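Local atomic coordinates of crystal protein (Bacillus thuringiensis serovar dakota, PDB entry 2ZTB), a protein that recognises cancer cells as the proteolytically activated form of parasporin-2, and probably kills them by forming pores in their membranes like other aerolysin-type toxins. Residues 107-112 / 149-154; 178-183 / 231-236. One frame throughout, in Å; residues are numbered along the deposited sequence.

Contact 1: residues 107-112 / 149-154; sequences TNTSTV and TTTETI
An antiparallel pair at the edge of the long, Ser/Thr-rich sheet of parasporin-2 joins strands 96-116 and 147-164, and illustrates how a row of threonines on one face is backed by mixed polar side chains on the other. Four backbone hydrogen bonds hold it, two at N108-E152 and two at S110-T150. The straightest runs from S110 N to T150 O (3.0 Å, 170° at the hydrogen). In the other pair N108 N meets E152 O nearly along the C=O axis at 2.8 Å, but the bond is bent at the hydrogen, to 140°. Between the two pairs T151 CA lies 3.3 Å from N108 O in a CA-H...O contact. One face of this outer strand pair in the elongated, aerolysin-type sheet is all threonine. T111 and T149 both carry OG1 beside the backbone N (chi1 -59° each), so T111 OG1 and T149 OG1 meet tip to tip at 2.8 Å and hydrogen-bond. T109 and T151 instead have OG1 in the crowded position between N and C, and their methyls meet across the pair, T109 CG2 to T151 CG2 3.9 Å. T149 CG2 also meets T109 CB at 3.7 Å. On the other face S110 leans on V138 and F140 of strand 136-142 and its OG hydrogen-bonds to N232 OD1, while the carboxylate of E152 bends away from the partner strand. N108 OD1, buried here without a polar partner in the model, has I154 CG2 4.2 Å away.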
ATOM      1  N   THR A 107      15.929  -2.192  14.798  1.00 53.86           N
ATOM      2  CA  THR A 107      15.590  -2.492  13.426  1.00 53.32           C
ATOM      3  C   THR A 107      14.433  -1.591  12.990  1.00 54.04           C
ATOM      4  O   THR A 107      13.302  -1.716  13.493  1.00 53.22           O
ATOM      5  CB  THR A 107      15.297  -3.996  13.240  1.00 52.99           C
ATOM      6  OG1 THR A 107      16.461  -4.730  13.616  1.00 51.88           O
ATOM      7  CG2 THR A 107      14.957  -4.319  11.795  1.00 51.14           C
ATOM      8  N   ASN A 108      14.750  -0.652  12.093  1.00 54.53           N
ATOM      9  CA  ASN A 108      13.756   0.258  11.528  1.00 56.05           C
ATOM     10  C   ASN A 108      12.892  -0.519  10.565  1.00 55.84           C
ATOM     11  O   ASN A 108      13.403  -1.351   9.823  1.00 56.04           O
ATOM     12  CB  ASN A 108      14.415   1.416  10.751  1.00 56.66           C
ATOM     13  CG  ASN A 108      15.288   2.312  11.617  1.00 58.13           C
ATOM     14  OD1 ASN A 108      15.144   2.392  12.843  1.00 61.80           O
ATOM     15  ND2 ASN A 108      16.188   3.019  10.966  1.00 62.69           N
ATOM     16  N   THR A 109      11.586  -0.266  10.580  1.00 55.93           N
ATOM     17  CA  THR A 109      10.701  -0.845   9.561  1.00 55.71           C
ATOM     18  C   THR A 109       9.996   0.229   8.742  1.00 55.61           C
ATOM     19  O   THR A 109       9.624   1.290   9.263  1.00 55.56           O
ATOM     20  CB  THR A 109       9.651  -1.814  10.161  1.00 55.75           C
ATOM     21  OG1 THR A 109       8.905  -1.147  11.182  1.00 56.18           O
ATOM     22  CG2 THR A 109      10.316  -3.050  10.748  1.00 54.69           C
ATOM     23  N   SER A 110       9.823  -0.064   7.456  1.00 55.45           N
ATOM     24  CA  SER A 110       8.962   0.723   6.560  1.00 55.65           C
ATOM     25  C   SER A 110       7.917  -0.200   5.969  1.00 55.42           C
ATOM     26  O   SER A 110       8.264  -1.205   5.358  1.00 54.96           O
ATOM     27  CB  SER A 110       9.771   1.342   5.420  1.00 55.41           C
ATOM     28  OG  SER A 110      10.923   1.992   5.914  1.00 57.67           O
ATOM     29  N   THR A 111       6.645   0.140   6.162  1.00 56.01           N
ATOM     30  CA  THR A 111       5.527  -0.703   5.725  1.00 56.38           C
ATOM     31  C   THR A 111       4.610   0.030   4.720  1.00 57.11           C
ATOM     32  O   THR A 111       4.239   1.185   4.939  1.00 57.96           O
ATOM     33  CB  THR A 111       4.739  -1.222   6.942  1.00 56.46           C
ATOM     34  OG1 THR A 111       5.627  -1.967   7.790  1.00 55.62           O
ATOM     35  CG2 THR A 111       3.542  -2.135   6.526  1.00 56.53           C
ATOM     36  N   VAL A 112       4.290  -0.625   3.602  1.00 56.99           N
ATOM     37  CA  VAL A 112       3.210  -0.157   2.702  1.00 56.27           C
ATOM     38  C   VAL A 112       2.017  -1.144   2.739  1.00 56.90           C
ATOM     39  O   VAL A 112       2.193  -2.358   2.915  1.00 56.62           O
ATOM     40  CB  VAL A 112       3.725   0.108   1.246  1.00 56.17           C
ATOM     41  CG1 VAL A 112       4.058  -1.200   0.518  1.00 55.17           C
ATOM     42  CG2 VAL A 112       2.733   0.960   0.436  1.00 54.48           C
ATOM     43  N   THR A 149       6.753  -4.965   4.189  1.00 51.85           N
ATOM     44  CA  THR A 149       7.651  -4.293   5.125  1.00 51.23           C
ATOM     45  C   THR A 149       9.106  -4.522   4.705  1.00 51.17           C
ATOM     46  O   THR A 149       9.501  -5.653   4.422  1.00 50.85           O
ATOM     47  CB  THR A 149       7.430  -4.826   6.580  1.00 51.42           C
ATOM     48  OG1 THR A 149       6.070  -4.599   6.947  1.00 51.28           O
ATOM     49  CG2 THR A 149       8.337  -4.135   7.589  1.00 48.69           C
ATOM     50  N   THR A 150       9.891  -3.449   4.655  1.00 51.15           N
ATOM     51  CA  THR A 150      11.346  -3.556   4.474  1.00 51.56           C
ATOM     52  C   THR A 150      12.054  -3.114   5.755  1.00 51.49           C
ATOM     53  O   THR A 150      11.495  -2.370   6.552  1.00 51.16           O
ATOM     54  CB  THR A 150      11.853  -2.742   3.255  1.00 52.06           C
ATOM     55  OG1 THR A 150      11.366  -1.391   3.329  1.00 52.55           O
ATOM     56  CG2 THR A 150      11.373  -3.382   1.934  1.00 52.43           C
ATOM     57  N   THR A 151      13.270  -3.601   5.976  1.00 51.85           N
ATOM     58  CA  THR A 151      13.975  -3.298   7.218  1.00 52.60           C
ATOM     59  C   THR A 151      15.370  -2.719   6.958  1.00 53.21           C
ATOM     60  O   THR A 151      15.959  -2.958   5.896  1.00 52.78           O
ATOM     61  CB  THR A 151      14.074  -4.552   8.148  1.00 52.58           C
ATOM     62  OG1 THR A 151      14.846  -5.582   7.514  1.00 51.81           O
ATOM     63  CG2 THR A 151      12.684  -5.105   8.471  1.00 53.23           C
ATOM     64  N   GLU A 152      15.861  -1.939   7.922  1.00 53.94           N
ATOM     65  CA  GLU A 152      17.259  -1.494   7.977  1.00 54.80           C
ATOM     66  C   GLU A 152      17.711  -1.490   9.445  1.00 55.11           C
ATOM     67  O   GLU A 152      16.920  -1.213  10.335  1.00 55.81           O
ATOM     68  CB  GLU A 152      17.455  -0.102   7.342  1.00 54.58           C
ATOM     69  CG  GLU A 152      17.084   0.070   5.822  1.00 55.21           C
ATOM     70  CD  GLU A 152      17.886  -0.797   4.801  1.00 56.81           C
ATOM     71  OE1 GLU A 152      18.749  -1.626   5.178  1.00 55.93           O
ATOM     72  OE2 GLU A 152      17.617  -0.652   3.576  1.00 59.69           O
ATOM     73  N   THR A 153      18.979  -1.793   9.694  1.00 55.30           N
ATOM     74  CA  THR A 153      19.507  -1.917  11.057  1.00 55.70           C
ATOM     75  C   THR A 153      20.313  -0.680  11.495  1.00 55.35           C
ATOM     76  O   THR A 153      21.229  -0.277  10.777  1.00 55.29           O
ATOM     77  CB  THR A 153      20.477  -3.120  11.125  1.00 55.93           C
ATOM     78  OG1 THR A 153      19.961  -4.209  10.347  1.00 56.83           O
ATOM     79  CG2 THR A 153      20.730  -3.556  12.578  1.00 56.54           C
ATOM     80  N   ILE A 154      19.987  -0.100  12.657  1.00 54.52           N
ATOM     81  CA  ILE A 154      20.812   0.953  13.272  1.00 54.08           C
ATOM     82  C   ILE A 154      21.491   0.426  14.521  1.00 53.12           C
ATOM     83  O   ILE A 154      20.808  -0.005  15.448  1.00 53.32           O
ATOM     84  CB  ILE A 154      20.048   2.303  13.594  1.00 54.32           C
ATOM     85  CG1 ILE A 154      20.989   3.339  14.246  1.00 55.41           C
ATOM     86  CG2 ILE A 154      18.922   2.114  14.564  1.00 55.70           C
ATOM     87  CD1 ILE A 154      20.490   4.832  14.190  1.00 54.77           C
TER

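Contact 2: residues 178-183 / 231-236; sequences IAKESA and TNVSSF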
ATOM      1  N   ILE A 178      10.862   6.140  20.019  1.00 51.54           N
ATOM      2  CA  ILE A 178      10.423   5.504  18.798  1.00 52.71           C
ATOM      3  C   ILE A 178       9.361   6.387  18.154  1.00 53.16           C
ATOM      4  O   ILE A 178       8.425   6.836  18.822  1.00 53.24           O
ATOM      5  CB  ILE A 178       9.887   4.080  19.053  1.00 52.88           C
ATOM      6  CG1 ILE A 178      10.985   3.187  19.649  1.00 53.10           C
ATOM      7  CG2 ILE A 178       9.337   3.467  17.765  1.00 52.93           C
ATOM      8  CD1 ILE A 178      10.460   1.794  20.081  1.00 53.55           C
ATOM      9  N   ALA A 179       9.541   6.652  16.861  1.00 53.61           N
ATOM     10  CA  ALA A 179       8.556   7.376  16.064  1.00 54.18           C
ATOM     11  C   ALA A 179       7.839   6.406  15.134  1.00 54.83           C
ATOM     12  O   ALA A 179       8.487   5.709  14.341  1.00 55.15           O
ATOM     13  CB  ALA A 179       9.216   8.484  15.253  1.00 53.33           C
ATOM     14  N   LYS A 180       6.515   6.342  15.263  1.00 55.07           N
ATOM     15  CA  LYS A 180       5.688   5.722  14.245  1.00 55.94           C
ATOM     16  C   LYS A 180       5.141   6.853  13.384  1.00 55.21           C
ATOM     17  O   LYS A 180       4.262   7.625  13.803  1.00 55.19           O
ATOM     18  CB  LYS A 180       4.553   4.876  14.844  1.00 56.45           C
ATOM     19  CG  LYS A 180       3.592   4.328  13.771  1.00 60.01           C
ATOM     20  CD  LYS A 180       2.127   4.242  14.265  1.00 65.63           C
ATOM     21  CE  LYS A 180       1.169   4.360  13.075  1.00 68.35           C
ATOM     22  NZ  LYS A 180      -0.217   3.847  13.356  1.00 71.67           N
ATOM     23  N   GLU A 181       5.700   6.968  12.190  1.00 54.75           N
ATOM     24  CA  GLU A 181       5.265   7.987  11.247  1.00 54.37           C
ATOM     25  C   GLU A 181       4.445   7.331  10.153  1.00 54.67           C
ATOM     26  O   GLU A 181       4.727   6.196   9.740  1.00 54.13           O
ATOM     27  CB  GLU A 181       6.458   8.711  10.645  1.00 54.10           C
ATOM     28  CG  GLU A 181       7.281   9.514  11.652  1.00 53.05           C
ATOM     29  CD  GLU A 181       8.507  10.099  11.009  1.00 51.86           C
ATOM     30  OE1 GLU A 181       9.397   9.313  10.637  1.00 50.92           O
ATOM     31  OE2 GLU A 181       8.571  11.340  10.843  1.00 52.74           O
ATOM     32  N   SER A 182       3.412   8.029   9.701  1.00 54.59           N
ATOM     33  CA  SER A 182       2.607   7.496   8.612  1.00 54.96           C
ATOM     34  C   SER A 182       1.871   8.545   7.802  1.00 54.40           C
ATOM     35  O   SER A 182       1.662   9.668   8.245  1.00 53.98           O
ATOM     36  CB  SER A 182       1.630   6.422   9.114  1.00 54.31           C
ATOM     37  OG  SER A 182       0.689   6.998   9.988  1.00 55.59           O
ATOM     38  N   ALA A 183       1.498   8.140   6.594  1.00 54.59           N
ATOM     39  CA  ALA A 183       0.657   8.925   5.728  1.00 54.53           C
ATOM     40  C   ALA A 183      -0.337   7.996   5.062  1.00 54.87           C
ATOM     41  O   ALA A 183       0.035   6.931   4.565  1.00 55.01           O
ATOM     42  CB  ALA A 183       1.501   9.650   4.681  1.00 54.04           C
ATOM     43  N   THR A 231       3.797   3.574   6.392  1.00 62.24           N
ATOM     44  CA  THR A 231       4.310   3.718   7.756  1.00 62.72           C
ATOM     45  C   THR A 231       5.844   3.533   7.819  1.00 63.04           C
ATOM     46  O   THR A 231       6.443   2.828   6.987  1.00 63.64           O
ATOM     47  CB  THR A 231       3.627   2.749   8.707  1.00 62.60           C
ATOM     48  OG1 THR A 231       2.216   2.983   8.683  1.00 64.76           O
ATOM     49  CG2 THR A 231       4.103   2.940  10.137  1.00 63.56           C
ATOM     50  N   ASN A 232       6.474   4.237   8.762  1.00 62.36           N
ATOM     51  CA  ASN A 232       7.896   4.084   9.053  1.00 61.50           C
ATOM     52  C   ASN A 232       8.031   4.078  10.570  1.00 60.50           C
ATOM     53  O   ASN A 232       7.437   4.921  11.246  1.00 60.33           O
ATOM     54  CB  ASN A 232       8.734   5.190   8.386  1.00 61.34           C
ATOM     55  CG  ASN A 232      10.249   4.907   8.433  1.00 62.12           C
ATOM     56  OD1 ASN A 232      10.816   4.350   7.500  1.00 61.40           O
ATOM     57  ND2 ASN A 232      10.899   5.286   9.534  1.00 63.49           N
ATOM     58  N   VAL A 233       8.728   3.071  11.100  1.00 59.34           N
ATOM     59  CA  VAL A 233       9.039   2.999  12.543  1.00 58.25           C
ATOM     60  C   VAL A 233      10.560   3.088  12.708  1.00 57.78           C
ATOM     61  O   VAL A 233      11.317   2.297  12.132  1.00 57.42           O
ATOM     62  CB  VAL A 233       8.406   1.756  13.254  1.00 58.63           C
ATOM     63  CG1 VAL A 233       8.633   1.796  14.773  1.00 58.13           C
ATOM     64  CG2 VAL A 233       6.887   1.688  12.993  1.00 58.10           C
ATOM     65  N   SER A 234      11.008   4.116  13.428  1.00 57.20           N
ATOM     66  CA  SER A 234      12.442   4.331  13.648  1.00 56.53           C
ATOM     67  C   SER A 234      12.721   4.883  15.043  1.00 55.61           C
ATOM     68  O   SER A 234      11.821   5.391  15.729  1.00 55.69           O
ATOM     69  CB  SER A 234      13.043   5.230  12.562  1.00 56.85           C
ATOM     70  OG  SER A 234      12.482   6.533  12.594  1.00 58.10           O
ATOM     71  N   SER A 235      13.967   4.734  15.472  1.00 54.15           N
ATOM     72  CA  SER A 235      14.377   5.207  16.778  1.00 52.77           C
ATOM     73  C   SER A 235      15.165   6.491  16.577  1.00 51.33           C
ATOM     74  O   SER A 235      15.803   6.669  15.544  1.00 50.94           O
ATOM     75  CB  SER A 235      15.202   4.152  17.515  1.00 52.41           C
ATOM     76  OG  SER A 235      16.391   3.897  16.805  1.00 54.16           O
ATOM     77  N   PHE A 236      15.063   7.388  17.556  1.00 50.02           N
ATOM     78  CA  PHE A 236      15.737   8.684  17.559  1.00 48.54           C
ATOM     79  C   PHE A 236      15.908   9.172  19.004  1.00 48.28           C
ATOM     80  O   PHE A 236      15.406   8.548  19.937  1.00 48.55           O
ATOM     81  CB  PHE A 236      14.969   9.705  16.690  1.00 48.11           C
ATOM     82  CG  PHE A 236      13.611  10.095  17.231  1.00 47.05           C
ATOM     83  CD1 PHE A 236      13.375  11.394  17.661  1.00 45.77           C
ATOM     84  CD2 PHE A 236      12.564   9.171  17.297  1.00 47.41           C
ATOM     85  CE1 PHE A 236      12.128  11.775  18.161  1.00 45.18           C
ATOM     86  CE2 PHE A 236      11.305   9.551  17.793  1.00 46.37           C
ATOM     87  CZ  PHE A 236      11.101  10.860  18.225  1.00 46.19           C
TER
HETATM   88  O   HOH W   1      10.066   6.887  11.552  1.00 45.19           O
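Strands 168-199 and 223-247 run antiparallel in the elongated sheet typical of aerolysin-type toxins, and the segments 178-183 and 231-236 illustrate how such a ladder can be close-packed along most of its length yet loose at one exposed lysine. Its backbone rungs are regular: A179 and S234 exchange two hydrogen bonds, as do E181 and N232, where E181 N to N232 O and N232 N to E181 O are both 2.8 Å. The face with A179, E181, N232 and S234 is covered by F132 and the turn E133-G135 of the hairpin of strands 126-132 and 136-142, probably the membrane-inserting element. E181 extends toward that turn (chi2 175°), its carboxylate oxygens accepting the backbone N-H groups of I134 and G135. With CG anti to the backbone N (chi1 -169°), N232 has its OD1 hydrogen-bonded to S110 OG. A water 2.7 Å from E181 OE1 accepts from N232 ND2 and also hydrogen-bonds S234 OG. On the opposite face I178 CG2 and V233 CG1 cross obliquely, closely packed at 3.5 Å. The loose, solvent side is K180, which, bent at chi2, lays CG against T231 CG2, 3.9 Å away. At the far end F236, its ring in the crowded position between N and C (chi1 67°), turns its edge to the opposite backbone, with CE2 3.5 Å from A179 N.

How the contacts relate
Contacts 1 and 2 are neighbouring stretches of one sheet, joined because strands 96-116 and 223-247 lie side by side: T109 O and V233 N, and T111 N and T231 O, are probably hydrogen-bonded between them, and S110 OG of contact 1 hydrogen-bonds N232 OD1 of contact 2. Contact 1 is the surface one, none of its touching residues being buried, and its side chains meet through hydroxyls and methyls. Contact 2 buries more than half of its touching residues and adds a carboxylate, an amide and a water. The hairpin of strands 126-132 and 136-142 touches both, through S110 in one and through E181 and N232 in the other.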